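Local coordinates for titin (Homo sapiens, PDB 3LCY), which serves as a giant filament of the muscle sarcomere, built largely of tandem immunoglobulin and fibronectin-type domains, and carries a protein kinase domain, at residues 71-76 and 155-160; 96-101 and 181-186; 103-108 and 126-131; 119-124 and 161-166; 131-136 and 177-182. All coordinates share one frame; numbering follows the deposited sequence.

Interaction 1 of 5, residues 71-76 and 155-160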
# COMPACT_ATOMS: atom_id res chain seq x y z
N GLU A 71 -7.72 3.80 0.92
CA GLU A 71 -7.02 2.89 0.04
C GLU A 71 -5.62 2.65 0.47
O GLU A 71 -5.07 3.37 1.20
CB GLU A 71 -7.06 3.40 -1.40
CG GLU A 71 -6.29 4.64 -1.62
CD GLU A 71 -6.26 5.11 -3.03
OE1 GLU A 71 -6.84 4.49 -3.88
OE2 GLU A 71 -5.66 6.14 -3.29
N GLN A 72 -5.04 1.58 -0.02
CA GLN A 72 -3.71 1.17 0.32
C GLN A 72 -2.67 2.19 0.01
O GLN A 72 -1.69 2.26 0.64
CB GLN A 72 -3.37 -0.15 -0.33
CG GLN A 72 -3.67 -1.28 0.54
CD GLN A 72 -3.53 -2.60 -0.11
OE1 GLN A 72 -3.42 -3.59 0.54
NE2 GLN A 72 -3.54 -2.62 -1.38
N GLU A 73 -2.92 2.99 -0.98
CA GLU A 73 -2.00 3.99 -1.43
C GLU A 73 -1.77 5.15 -0.46
O GLU A 73 -0.91 5.94 -0.66
CB GLU A 73 -2.46 4.47 -2.78
CG GLU A 73 -2.14 3.54 -3.87
CD GLU A 73 -3.28 2.72 -4.34
OE1 GLU A 73 -3.41 2.49 -5.54
OE2 GLU A 73 -4.03 2.26 -3.52
N ASP A 74 -2.61 5.25 0.55
CA ASP A 74 -2.56 6.26 1.59
C ASP A 74 -1.44 5.98 2.53
O ASP A 74 -1.10 6.81 3.29
CB ASP A 74 -3.85 6.33 2.39
CG ASP A 74 -4.96 6.83 1.62
OD1 ASP A 74 -6.05 6.50 1.90
OD2 ASP A 74 -4.74 7.56 0.72
N GLU A 75 -0.88 4.80 2.48
CA GLU A 75 0.20 4.45 3.32
C GLU A 75 1.45 5.18 2.88
O GLU A 75 1.49 5.73 1.84
CB GLU A 75 0.41 2.95 3.28
CG GLU A 75 1.29 2.48 2.15
CD GLU A 75 1.02 1.10 1.72
OE1 GLU A 75 1.19 0.81 0.57
OE2 GLU A 75 0.64 0.32 2.53
N GLY A 76 2.47 5.21 3.70
CA GLY A 76 3.65 5.89 3.27
C GLY A 76 4.09 7.15 3.91
O GLY A 76 3.66 7.48 4.94
N THR A 155 3.98 -8.28 -5.18
CA THR A 155 4.04 -6.85 -4.92
C THR A 155 3.07 -6.48 -3.80
O THR A 155 2.20 -7.27 -3.45
CB THR A 155 3.72 -6.05 -6.21
OG1 THR A 155 4.85 -6.09 -7.09
CG2 THR A 155 3.39 -4.59 -5.90
N GLU A 156 3.22 -5.28 -3.25
CA GLU A 156 2.33 -4.80 -2.21
C GLU A 156 0.96 -4.43 -2.77
O GLU A 156 0.11 -3.88 -2.07
CB GLU A 156 2.94 -3.60 -1.47
CG GLU A 156 2.85 -2.28 -2.22
CD GLU A 156 3.93 -2.12 -3.28
OE1 GLU A 156 4.67 -3.09 -3.53
OE2 GLU A 156 4.04 -1.01 -3.84
N HIS A 157 0.74 -4.75 -4.04
CA HIS A 157 -0.54 -4.46 -4.68
C HIS A 157 -1.13 -5.67 -5.40
O HIS A 157 -2.33 -5.72 -5.67
CB HIS A 157 -0.41 -3.29 -5.66
CG HIS A 157 -0.22 -1.97 -5.01
ND1 HIS A 157 -1.09 -1.48 -4.05
CD2 HIS A 157 0.72 -1.00 -5.16
CE1 HIS A 157 -0.70 -0.29 -3.65
NE2 HIS A 157 0.41 0.02 -4.32
N TYR A 158 -0.29 -6.66 -5.69
CA TYR A 158 -0.76 -7.84 -6.42
C TYR A 158 0.20 -9.02 -6.32
O TYR A 158 1.36 -8.87 -5.92
CB TYR A 158 -0.99 -7.50 -7.90
CG TYR A 158 0.25 -6.98 -8.59
CD1 TYR A 158 0.41 -5.63 -8.87
CD2 TYR A 158 1.28 -7.85 -8.96
CE1 TYR A 158 1.54 -5.16 -9.50
CE2 TYR A 158 2.41 -7.39 -9.59
CZ TYR A 158 2.54 -6.04 -9.86
OH TYR A 158 3.67 -5.56 -10.49
N THR A 159 -0.29 -10.19 -6.70
CA THR A 159 0.55 -11.36 -6.89
C THR A 159 0.41 -11.83 -8.33
O THR A 159 -0.69 -12.13 -8.80
CB THR A 159 0.19 -12.49 -5.91
OG1 THR A 159 0.92 -13.68 -6.26
CG2 THR A 159 -1.30 -12.78 -5.95
N HIS A 160 1.53 -11.86 -9.05
CA HIS A 160 1.51 -12.10 -10.49
C HIS A 160 2.18 -13.41 -10.87
O HIS A 160 3.39 -13.56 -10.71
CB HIS A 160 2.17 -10.93 -11.22
CG HIS A 160 2.00 -10.96 -12.71
ND1 HIS A 160 0.98 -10.32 -13.36
CD2 HIS A 160 2.73 -11.58 -13.67
CE1 HIS A 160 1.08 -10.52 -14.66
NE2 HIS A 160 2.14 -11.29 -14.87
O HOH W 1 -4.18 -0.98 -4.07
O HOH W 2 1.15 2.17 -2.16
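The His-157 ring has Gln-72 at its edge, with NE2 near the ring plane and 3.8 Å from ND1. Glu-156 CG covers one face, offset toward the rim. Glu-73 arrives obliquely, with CD 4.0 Å from His-157 CE1. This is the junction between two I-set immunoglobulin domains. The 3-10 turn 72-74 belongs to the first domain, and the loop before strand 158-163 belongs to the second. The turn leads into a tyrosine corner, where Tyr-78 OH bonds to Asp-74 O. No direct hydrogen bond crosses between the two segments, and water does that work. The Gln-72 amide is also turned to the second domain at its other end, where OE1 accepts from Gly-129 N. Glu-75 OE2 forms a salt bridge with Arg-130. One water links Glu-75 OE1 to His-157 NE2. A second water accepts from Gln-72 NE2 at 3.2 Å, donates to Glu-73 OE2, and bonds weakly to His-157 ND1.

Interaction 2 of 5, residues 96-101 and 181-186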
# COMPACT_ATOMS: atom_id res chain seq x y z
N LEU A 96 1.48 3.35 8.57
CA LEU A 96 1.36 1.92 8.34
C LEU A 96 -0.09 1.49 8.47
O LEU A 96 -0.75 1.78 9.47
CB LEU A 96 2.24 1.13 9.32
CG LEU A 96 3.76 1.15 9.09
CD1 LEU A 96 4.32 2.56 9.19
CD2 LEU A 96 4.45 0.23 10.08
N LEU A 97 -0.60 0.80 7.46
CA LEU A 97 -1.99 0.38 7.45
C LEU A 97 -2.17 -1.01 8.05
O LEU A 97 -1.22 -1.80 8.11
CB LEU A 97 -2.55 0.40 6.03
CG LEU A 97 -2.56 1.76 5.32
CD1 LEU A 97 -3.16 1.63 3.94
CD2 LEU A 97 -3.32 2.79 6.14
N GLN A 98 -3.39 -1.30 8.48
CA GLN A 98 -3.74 -2.62 8.98
C GLN A 98 -4.99 -3.13 8.26
O GLN A 98 -6.02 -2.46 8.26
CB GLN A 98 -3.97 -2.59 10.49
CG GLN A 98 -2.75 -2.23 11.30
CD GLN A 98 -3.05 -2.08 12.78
OE1 GLN A 98 -2.31 -1.43 13.51
NE2 GLN A 98 -4.15 -2.69 13.22
N ALA A 99 -4.88 -4.30 7.64
CA ALA A 99 -6.00 -4.87 6.91
C ALA A 99 -5.84 -6.38 6.75
O ALA A 99 -4.78 -6.86 6.34
CB ALA A 99 -6.14 -4.20 5.55
N THR A 100 -6.89 -7.12 7.09
CA THR A 100 -6.88 -8.56 6.91
C THR A 100 -6.84 -8.86 5.42
O THR A 100 -7.54 -8.21 4.65
CB THR A 100 -8.13 -9.21 7.52
OG1 THR A 100 -9.28 -8.84 6.76
CG2 THR A 100 -8.31 -8.76 8.96
N PRO A 101 -6.02 -9.83 5.02
CA PRO A 101 -5.89 -10.18 3.60
C PRO A 101 -7.25 -10.35 2.94
O PRO A 101 -8.13 -11.02 3.50
CB PRO A 101 -5.14 -11.51 3.65
CG PRO A 101 -4.32 -11.43 4.89
CD PRO A 101 -5.16 -10.67 5.87
N ASN A 181 -1.46 -12.93 6.55
CA ASN A 181 -0.76 -12.00 7.43
C ASN A 181 -1.17 -12.25 8.88
O ASN A 181 -1.91 -13.18 9.16
CB ASN A 181 -0.92 -10.54 6.99
CG ASN A 181 -2.29 -9.99 7.26
OD1 ASN A 181 -3.05 -10.52 8.05
ND2 ASN A 181 -2.60 -8.89 6.61
N VAL A 182 -0.68 -11.44 9.81
CA VAL A 182 -1.00 -11.63 11.21
C VAL A 182 -2.50 -11.56 11.45
O VAL A 182 -3.04 -12.29 12.27
CB VAL A 182 -0.30 -10.59 12.10
CG1 VAL A 182 1.17 -10.91 12.21
CG2 VAL A 182 -0.49 -9.21 11.54
N PHE A 183 -3.17 -10.67 10.75
CA PHE A 183 -4.61 -10.50 10.85
C PHE A 183 -5.47 -11.68 10.37
O PHE A 183 -6.52 -11.95 10.94
CB PHE A 183 -5.03 -9.17 10.25
CG PHE A 183 -4.30 -8.01 10.85
CD1 PHE A 183 -4.37 -7.78 12.21
CD2 PHE A 183 -3.51 -7.19 10.08
CE1 PHE A 183 -3.69 -6.73 12.77
CE2 PHE A 183 -2.82 -6.15 10.64
CZ PHE A 183 -2.92 -5.92 12.00
N GLY A 184 -5.04 -12.35 9.31
CA GLY A 184 -5.79 -13.48 8.80
C GLY A 184 -5.30 -14.05 7.48
O GLY A 184 -4.26 -13.64 6.97
N THR A 185 -6.05 -14.99 6.92
CA THR A 185 -5.71 -15.58 5.64
C THR A 185 -6.92 -15.63 4.72
O THR A 185 -8.06 -15.58 5.18
CB THR A 185 -5.16 -17.01 5.81
OG1 THR A 185 -4.82 -17.56 4.53
CG2 THR A 185 -6.20 -17.90 6.46
N VAL A 186 -6.67 -15.72 3.42
CA VAL A 186 -7.73 -15.86 2.43
C VAL A 186 -7.17 -16.57 1.20
O VAL A 186 -5.97 -16.53 0.95
CB VAL A 186 -8.32 -14.50 2.02
CG1 VAL A 186 -7.35 -13.75 1.13
CG2 VAL A 186 -9.66 -14.69 1.31
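Asn-181 ND2 donates to Ala-99 O at 3.0 Å, and the acceptor lies in the plane of the Asn-181 amide. The N-H...O angle is 148°. Pro-101 sits against the same amide: its CD is 3.0 Å from Asn-181 OD1, and its CG is 3.0 Å from Gly-184 O. Further along, Pro-101 CB touches Val-186 CG1 at 4.0 Å. Phe-183 packs on Thr-100 and Gln-98. Its CB meets Thr-100 CG2 at 3.5 Å, and its CZ lies near Gln-98 CB, CG and NE2. The Gln-98 and Phe-183 side chains cross at about a right angle, while the amide and ring planes are only 19° apart.

The next shell fixes these groups. Asn-181 CG stands between its backbone N and carbonyl carbon (chi1 73°). Asn-181 OD1 accepts from Gly-184 N at 3.0 Å, an Asx motif, and ND2 makes the bond to Ala-99 O. Val-182 CG2 lies over the centre of the Phe-183 ring, and Pro-131 also touches that side chain. Gln-98 OE1 bonds to Thr-18 OG1 of the first domain. The Asn-181 N to Gly-184 O bond closes the turn between strands 173-180 and 185-195. This is the F-G hairpin of an I-set immunoglobulin domain, packed here on the long strand that runs from one domain into the next.

Interaction 3 of 5, residues 103-108 and 126-131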
# COMPACT_ATOMS: atom_id res chain seq x y z
N PHE A 103 -9.06 -10.39 -1.24
CA PHE A 103 -8.96 -10.21 -2.68
C PHE A 103 -9.69 -8.95 -3.10
O PHE A 103 -10.80 -8.67 -2.64
CB PHE A 103 -9.48 -11.44 -3.43
CG PHE A 103 -8.61 -12.66 -3.26
CD1 PHE A 103 -7.35 -12.71 -3.82
CD2 PHE A 103 -9.06 -13.75 -2.54
CE1 PHE A 103 -6.55 -13.82 -3.67
CE2 PHE A 103 -8.27 -14.87 -2.38
CZ PHE A 103 -7.01 -14.90 -2.95
N HIS A 104 -9.05 -8.18 -3.97
CA HIS A 104 -9.51 -6.84 -4.31
C HIS A 104 -10.88 -6.81 -4.97
O HIS A 104 -11.05 -7.32 -6.08
CB HIS A 104 -8.48 -6.14 -5.21
CG HIS A 104 -8.54 -4.64 -5.13
ND1 HIS A 104 -9.67 -3.92 -5.44
CD2 HIS A 104 -7.59 -3.73 -4.78
CE1 HIS A 104 -9.42 -2.63 -5.28
NE2 HIS A 104 -8.17 -2.49 -4.88
N PRO A 105 -11.87 -6.21 -4.29
CA PRO A 105 -13.15 -5.89 -4.93
C PRO A 105 -12.96 -4.69 -5.86
O PRO A 105 -12.44 -3.66 -5.44
CB PRO A 105 -14.04 -5.51 -3.75
CG PRO A 105 -13.11 -5.00 -2.71
CD PRO A 105 -11.83 -5.79 -2.88
N GLY A 106 -13.36 -4.84 -7.11
CA GLY A 106 -13.06 -3.85 -8.13
C GLY A 106 -12.26 -4.52 -9.23
O GLY A 106 -12.14 -4.00 -10.34
N TYR A 107 -11.72 -5.68 -8.90
CA TYR A 107 -11.03 -6.53 -9.87
C TYR A 107 -11.44 -7.97 -9.61
O TYR A 107 -10.60 -8.82 -9.33
CB TYR A 107 -9.52 -6.38 -9.72
CG TYR A 107 -9.01 -4.95 -9.73
CD1 TYR A 107 -8.90 -4.24 -10.92
CD2 TYR A 107 -8.62 -4.32 -8.56
CE1 TYR A 107 -8.42 -2.94 -10.94
CE2 TYR A 107 -8.15 -3.02 -8.56
CZ TYR A 107 -8.05 -2.34 -9.75
OH TYR A 107 -7.57 -1.04 -9.76
N PRO A 108 -12.75 -8.26 -9.71
CA PRO A 108 -13.30 -9.58 -9.38
C PRO A 108 -12.60 -10.70 -10.13
O PRO A 108 -12.28 -10.56 -11.31
CB PRO A 108 -14.76 -9.47 -9.85
CG PRO A 108 -15.07 -8.03 -9.79
CD PRO A 108 -13.80 -7.32 -10.15
N MET A 126 -5.13 -8.86 -7.97
CA MET A 126 -5.08 -7.70 -7.10
C MET A 126 -5.62 -8.07 -5.71
O MET A 126 -6.60 -8.78 -5.58
CB MET A 126 -5.85 -6.54 -7.70
CG MET A 126 -5.36 -6.08 -9.05
SD MET A 126 -3.78 -5.23 -9.05
CE MET A 126 -4.19 -3.68 -8.29
N TYR A 127 -4.98 -7.58 -4.68
CA TYR A 127 -5.40 -7.89 -3.33
C TYR A 127 -5.28 -6.72 -2.39
O TYR A 127 -4.59 -5.76 -2.66
CB TYR A 127 -4.58 -9.04 -2.77
CG TYR A 127 -3.21 -8.62 -2.35
CD1 TYR A 127 -2.97 -8.15 -1.08
CD2 TYR A 127 -2.15 -8.66 -3.23
CE1 TYR A 127 -1.73 -7.75 -0.71
CE2 TYR A 127 -0.91 -8.26 -2.86
CZ TYR A 127 -0.71 -7.81 -1.59
OH TYR A 127 0.52 -7.42 -1.20
N ILE A 128 -5.98 -6.82 -1.28
CA ILE A 128 -5.86 -5.83 -0.24
C ILE A 128 -5.37 -6.55 1.00
O ILE A 128 -5.99 -7.48 1.46
CB ILE A 128 -7.20 -5.14 0.05
CG1 ILE A 128 -7.55 -4.18 -1.07
CG2 ILE A 128 -7.13 -4.38 1.34
CD1 ILE A 128 -8.90 -3.58 -0.95
N GLY A 129 -4.25 -6.13 1.55
CA GLY A 129 -3.75 -6.67 2.78
C GLY A 129 -2.59 -5.94 3.39
O GLY A 129 -1.60 -5.80 2.79
N ARG A 130 -2.72 -5.47 4.62
CA ARG A 130 -1.61 -4.79 5.29
C ARG A 130 -1.43 -5.38 6.68
O ARG A 130 -2.40 -5.53 7.39
CB ARG A 130 -1.83 -3.28 5.35
CG ARG A 130 -1.62 -2.58 4.02
CD ARG A 130 -0.30 -2.98 3.38
NE ARG A 130 -0.03 -2.21 2.17
CZ ARG A 130 -0.11 -2.69 0.94
NH1 ARG A 130 -0.44 -3.95 0.73
NH2 ARG A 130 0.16 -1.91 -0.09
N PRO A 131 -0.21 -5.73 7.07
CA PRO A 131 1.02 -5.59 6.29
C PRO A 131 1.05 -6.55 5.12
O PRO A 131 0.26 -7.49 5.08
CB PRO A 131 2.10 -6.00 7.29
CG PRO A 131 1.40 -6.85 8.27
CD PRO A 131 0.06 -6.23 8.43
O HOH W 3 -8.26 -9.76 -8.21
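His-104 and Met-126 meet where strand 88-103 ends beside strand 121-130, at the edge of the second immunoglobulin sandwich. The chain then makes a type II turn from His-104 to Tyr-107 on its way to strand 112-116, the A-to-A' crossing of an I-set domain. One backbone bond spans the segments, from His-104 N to Met-126 O at 3.0 Å, with N-H...O close to straight at 164°. The donor stands above the carbonyl plane. Phe-103 and Tyr-127 form an antiparallel non-hydrogen-bonded pair next to it, and their side chains diverge. Both still touch Leu-179 in the domain core.

Apolar contacts join Pro-105 CD to Ile-128 CD1 and Tyr-107 CD2 to Met-126 CB. The CB atoms of His-104 and Met-126 approach to 3.6 Å, and these two side chains run side by side in the same direction.

The remaining contacts involve aromatic rings. His-104 CG is anti to the backbone N (chi1 -155°). The ring's CD2 is 3.7 Å from Ile-128 CG1. Ile-128 CD1 makes a CH-pi contact, 4.2 Å from the centroid of the His-104 ring. Tyr-107 CE2 covers the opposite face of that ring, over its centre. Met-126 CG lies over a face of the Tyr-107 ring, 4.1 Å from its centroid. Met-126 SD adds a Met-aromatic contact, 5.0 Å from the Tyr-107 centroid.

Interaction 4 of 5, residues 119-124 and 161-166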
# COMPACT_ATOMS: atom_id res chain seq x y z
N SER A 119 1.32 -20.73 -25.61
CA SER A 119 1.50 -19.33 -25.23
C SER A 119 1.74 -19.17 -23.73
O SER A 119 1.59 -20.11 -22.96
CB SER A 119 0.28 -18.50 -25.64
OG SER A 119 -0.85 -18.83 -24.84
N THR A 120 2.12 -17.96 -23.33
CA THR A 120 2.32 -17.64 -21.93
C THR A 120 1.01 -17.21 -21.29
O THR A 120 0.25 -16.45 -21.88
CB THR A 120 3.35 -16.52 -21.75
OG1 THR A 120 4.65 -17.00 -22.11
CG2 THR A 120 3.38 -16.05 -20.30
N LEU A 121 0.74 -17.72 -20.09
CA LEU A 121 -0.47 -17.34 -19.37
C LEU A 121 -0.12 -16.57 -18.10
O LEU A 121 0.66 -17.04 -17.27
CB LEU A 121 -1.30 -18.58 -19.03
CG LEU A 121 -2.58 -18.31 -18.23
CD1 LEU A 121 -3.46 -17.30 -18.95
CD2 LEU A 121 -3.33 -19.60 -17.96
N ARG A 122 -0.69 -15.38 -17.95
CA ARG A 122 -0.41 -14.55 -16.79
C ARG A 122 -1.66 -14.36 -15.93
O ARG A 122 -2.68 -13.87 -16.40
CB ARG A 122 0.16 -13.20 -17.22
CG ARG A 122 1.33 -13.31 -18.18
CD ARG A 122 1.78 -11.94 -18.69
NE ARG A 122 2.92 -11.41 -17.95
CZ ARG A 122 4.19 -11.67 -18.25
NH1 ARG A 122 5.17 -11.14 -17.53
NH2 ARG A 122 4.48 -12.45 -19.28
N LEU A 123 -1.55 -14.72 -14.65
CA LEU A 123 -2.65 -14.54 -13.72
C LEU A 123 -2.23 -13.35 -12.87
O LEU A 123 -1.25 -13.41 -12.15
CB LEU A 123 -2.85 -15.79 -12.87
CG LEU A 123 -3.83 -16.83 -13.41
CD1 LEU A 123 -3.81 -16.87 -14.91
CD2 LEU A 123 -3.52 -18.20 -12.84
N HIS A 124 -3.00 -12.28 -12.96
CA HIS A 124 -2.70 -11.04 -12.25
C HIS A 124 -3.75 -10.74 -11.19
O HIS A 124 -4.79 -10.16 -11.48
CB HIS A 124 -2.61 -9.89 -13.26
CG HIS A 124 -2.16 -8.59 -12.66
ND1 HIS A 124 -0.84 -8.30 -12.40
CD2 HIS A 124 -2.86 -7.49 -12.28
CE1 HIS A 124 -0.74 -7.09 -11.88
NE2 HIS A 124 -1.96 -6.58 -11.81
N LEU A 161 1.40 -14.35 -11.38
CA LEU A 161 1.92 -15.64 -11.82
C LEU A 161 1.98 -15.71 -13.34
O LEU A 161 0.97 -15.55 -14.02
CB LEU A 161 1.06 -16.78 -11.29
CG LEU A 161 1.37 -18.18 -11.84
CD1 LEU A 161 2.77 -18.62 -11.43
CD2 LEU A 161 0.34 -19.19 -11.37
N VAL A 162 3.15 -16.01 -13.86
CA VAL A 162 3.34 -16.21 -15.27
C VAL A 162 3.79 -17.64 -15.67
O VAL A 162 4.74 -18.16 -15.20
CB VAL A 162 4.20 -15.09 -15.89
CG1 VAL A 162 5.31 -14.76 -15.07
CG2 VAL A 162 4.70 -15.44 -17.17
N MET A 163 3.07 -18.26 -16.56
CA MET A 163 3.39 -19.59 -16.95
C MET A 163 3.77 -19.62 -18.40
O MET A 163 3.05 -19.23 -19.24
CB MET A 163 2.24 -20.52 -16.63
CG MET A 163 2.17 -20.84 -15.17
SD MET A 163 0.74 -21.64 -14.53
CE MET A 163 -0.50 -21.06 -15.58
N LYS A 164 4.96 -20.11 -18.67
CA LYS A 164 5.46 -20.16 -20.02
C LYS A 164 5.09 -21.42 -20.73
O LYS A 164 5.13 -22.45 -20.17
CB LYS A 164 6.95 -20.04 -20.02
CG LYS A 164 7.41 -18.79 -20.61
CD LYS A 164 8.91 -18.68 -20.68
CE LYS A 164 9.51 -17.97 -19.50
NZ LYS A 164 10.99 -18.00 -19.58
N ASN A 165 4.75 -21.32 -21.99
CA ASN A 165 4.49 -22.47 -22.81
C ASN A 165 3.52 -23.46 -22.26
O ASN A 165 3.85 -24.59 -22.02
CB ASN A 165 5.74 -23.18 -23.31
CG ASN A 165 5.41 -24.42 -24.15
OD1 ASN A 165 5.23 -25.50 -23.62
ND2 ASN A 165 5.31 -24.27 -25.45
N VAL A 166 2.31 -22.99 -22.03
CA VAL A 166 1.28 -23.84 -21.47
C VAL A 166 0.84 -24.98 -22.37
O VAL A 166 0.68 -24.82 -23.58
CB VAL A 166 0.05 -23.02 -21.06
CG1 VAL A 166 0.47 -21.89 -20.15
CG2 VAL A 166 -0.66 -22.48 -22.28
O HOH W 4 5.29 -18.94 -24.06
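Leu-121 and Met-163 lie side by side on the buried, apolar face, pointing the same way, with Leu-121 CD2 4.0 Å from Met-163 CE. Leu-123 CD2 and Leu-161 CD2 meet on the same face at 4.2 Å. Val-166 CG1 closes its end against Leu-121 CB. This face is turned into the domain: Leu-123 and Leu-161 touch Trp-137, and Leu-121 reaches Val-192. Between the strands the backbone is evenly bonded. Leu-121 pairs both ways with Met-163, and Leu-123 both ways with Leu-161; the shortest of these bonds is Leu-123 N to Leu-161 O, 2.7 Å. Beyond the ladder, Val-166 N bonds to Ser-119 O, nearly straight at 172°. These are strands B and E of the immunoglobulin sandwich, antiparallel neighbours in one of its two sheets.

The other face is the solvent side, more exposed and more polar. Val-162 CG2 touches Thr-120 CG2 at 3.5 Å and lies over one face of the Arg-122 guanidinium, 3.7 Å from NH2. The Arg-122 chain bends where chi3, 98°, sets NE. That NE has a weak bond to His-160 NE2. The Thr-120 and Lys-164 side chains lie side by side, with Thr-120 OG1 3.6 Å from Lys-164 CG. A water joins Thr-120 OG1, 2.8 Å away, to Asn-165 N. Lys-164 NZ bonds to Glu-148 O.

Interaction 5 of 5, residues 131-136 and 177-182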
# COMPACT_ATOMS: atom_id res chain seq x y z
N PRO A 131 -0.21 -5.73 7.07
CA PRO A 131 1.02 -5.59 6.29
C PRO A 131 1.05 -6.55 5.12
O PRO A 131 0.26 -7.49 5.08
CB PRO A 131 2.10 -6.00 7.29
CG PRO A 131 1.40 -6.85 8.27
CD PRO A 131 0.06 -6.23 8.43
N VAL A 132 1.93 -6.33 4.16
CA VAL A 132 1.97 -7.19 3.00
C VAL A 132 2.03 -8.63 3.47
O VAL A 132 2.87 -9.02 4.28
CB VAL A 132 3.18 -6.86 2.13
CG1 VAL A 132 3.22 -7.72 0.89
CG2 VAL A 132 3.17 -5.40 1.78
N PRO A 133 1.11 -9.42 2.94
CA PRO A 133 0.94 -10.83 3.27
C PRO A 133 1.84 -11.81 2.55
O PRO A 133 2.34 -11.53 1.47
CB PRO A 133 -0.49 -11.09 2.85
CG PRO A 133 -0.70 -10.20 1.70
CD PRO A 133 0.13 -8.97 1.94
N ALA A 134 2.01 -12.98 3.15
CA ALA A 134 2.80 -14.01 2.53
C ALA A 134 1.88 -14.45 1.41
O ALA A 134 0.71 -14.72 1.64
CB ALA A 134 3.06 -15.12 3.49
N MET A 135 2.41 -14.54 0.20
CA MET A 135 1.62 -14.93 -0.95
C MET A 135 2.09 -16.28 -1.46
O MET A 135 3.28 -16.52 -1.58
CB MET A 135 1.71 -13.85 -2.03
CG MET A 135 1.07 -12.54 -1.60
SD MET A 135 1.33 -11.13 -2.70
CE MET A 135 2.86 -10.47 -2.08
N THR A 136 1.15 -17.16 -1.75
CA THR A 136 1.51 -18.49 -2.23
C THR A 136 0.61 -18.98 -3.36
O THR A 136 -0.59 -18.72 -3.36
CB THR A 136 1.48 -19.52 -1.08
OG1 THR A 136 2.28 -19.07 0.01
CG2 THR A 136 1.99 -20.87 -1.56
N VAL A 177 -4.52 -19.48 -5.05
CA VAL A 177 -3.70 -18.37 -4.61
C VAL A 177 -4.04 -18.05 -3.15
O VAL A 177 -5.20 -17.85 -2.80
CB VAL A 177 -3.91 -17.12 -5.48
CG1 VAL A 177 -5.39 -16.80 -5.61
CG2 VAL A 177 -3.14 -15.94 -4.91
N GLN A 178 -3.02 -18.03 -2.30
CA GLN A 178 -3.21 -17.78 -0.89
C GLN A 178 -2.50 -16.54 -0.37
O GLN A 178 -1.34 -16.32 -0.65
CB GLN A 178 -2.75 -19.00 -0.10
CG GLN A 178 -3.38 -19.14 1.26
CD GLN A 178 -3.21 -20.53 1.81
OE1 GLN A 178 -2.09 -21.00 1.99
NE2 GLN A 178 -4.31 -21.20 2.07
N LEU A 179 -3.22 -15.75 0.41
CA LEU A 179 -2.68 -14.54 1.00
C LEU A 179 -2.80 -14.62 2.51
O LEU A 179 -3.87 -14.90 3.03
CB LEU A 179 -3.43 -13.32 0.48
CG LEU A 179 -3.14 -12.85 -0.94
CD1 LEU A 179 -2.96 -14.02 -1.86
CD2 LEU A 179 -4.25 -11.97 -1.44
N SER A 180 -1.71 -14.37 3.22
CA SER A 180 -1.79 -14.42 4.68
C SER A 180 -0.92 -13.44 5.45
O SER A 180 0.23 -13.20 5.10
CB SER A 180 -1.41 -15.83 5.17
OG SER A 180 -2.21 -16.84 4.60
N ASN A 181 -1.46 -12.93 6.55
CA ASN A 181 -0.76 -12.00 7.43
C ASN A 181 -1.17 -12.25 8.88
O ASN A 181 -1.91 -13.18 9.16
CB ASN A 181 -0.92 -10.54 6.99
CG ASN A 181 -2.29 -9.99 7.26
OD1 ASN A 181 -3.05 -10.52 8.05
ND2 ASN A 181 -2.60 -8.89 6.61
N VAL A 182 -0.68 -11.44 9.81
CA VAL A 182 -1.00 -11.63 11.21
C VAL A 182 -2.50 -11.56 11.45
O VAL A 182 -3.04 -12.29 12.27
CB VAL A 182 -0.30 -10.59 12.10
CG1 VAL A 182 1.17 -10.91 12.21
CG2 VAL A 182 -0.49 -9.21 11.54
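Ala-134 faces Ser-180 and Thr-136 faces Gln-178 as antiparallel hydrogen-bonded pairs, with the axes of strands 134-136 and 177-180 4.7 Å apart at 170°. Each pair is bonded in both directions, from Ala-134 N to Ser-180 O at 2.6 Å through Gln-178 N to Thr-136 O at 2.7 Å. Met-135 and Leu-179 form the non-hydrogen-bonded pair between them. These are strands C and F of the second immunoglobulin domain.

Met-135 CG touches Leu-179 CG at 4.3 Å. Pro-133 CG comes equally near to Leu-179 CB, and Pro-133, Met-135 and Leu-179 all touch Tyr-127. The opposite face carries Ala-134, Thr-136, Gln-178 and Ser-180, whose OG bonds to Thr-185 OG1. Beyond the ladder, Pro-131 follows a cis peptide. Its CD touches Val-182 CG2 at 4.3 Å, and its side chain crosses that of Asn-181 at about a right angle. Pro-133 CB lies 3.2 Å from Ser-180 O, the acceptor of Ala-134 N.

The hydrogen bonds across this contact all belong to the main chain. The cross-strand bonds are thus made without side-chain polar atoms, and the side chains divide into an apolar face turned to Tyr-127 and a more polar one.

In the fold
From the N terminus, residues 71-76 of the first domain open interaction 1, which closes a long loop at 155-160 across the domain junction. Residues 96-101 of strand 88-103 then open interaction 2, which ends at 181-186 and ties the connecting strand to the F-G hairpin. Interaction 1 crosses interactions 2 and 5. Interaction 3 is nested inside the loops of interactions 1 and 2. It joins 103-108 to strand 121-130 and shares Pro-131 with interaction 5, which follows in series. Interaction 4 lies within the loop of interaction 2 and crosses interactions 1, 3 and 5. Interaction 4 pairs strands in one sheet of the second domain and interaction 5 in the other.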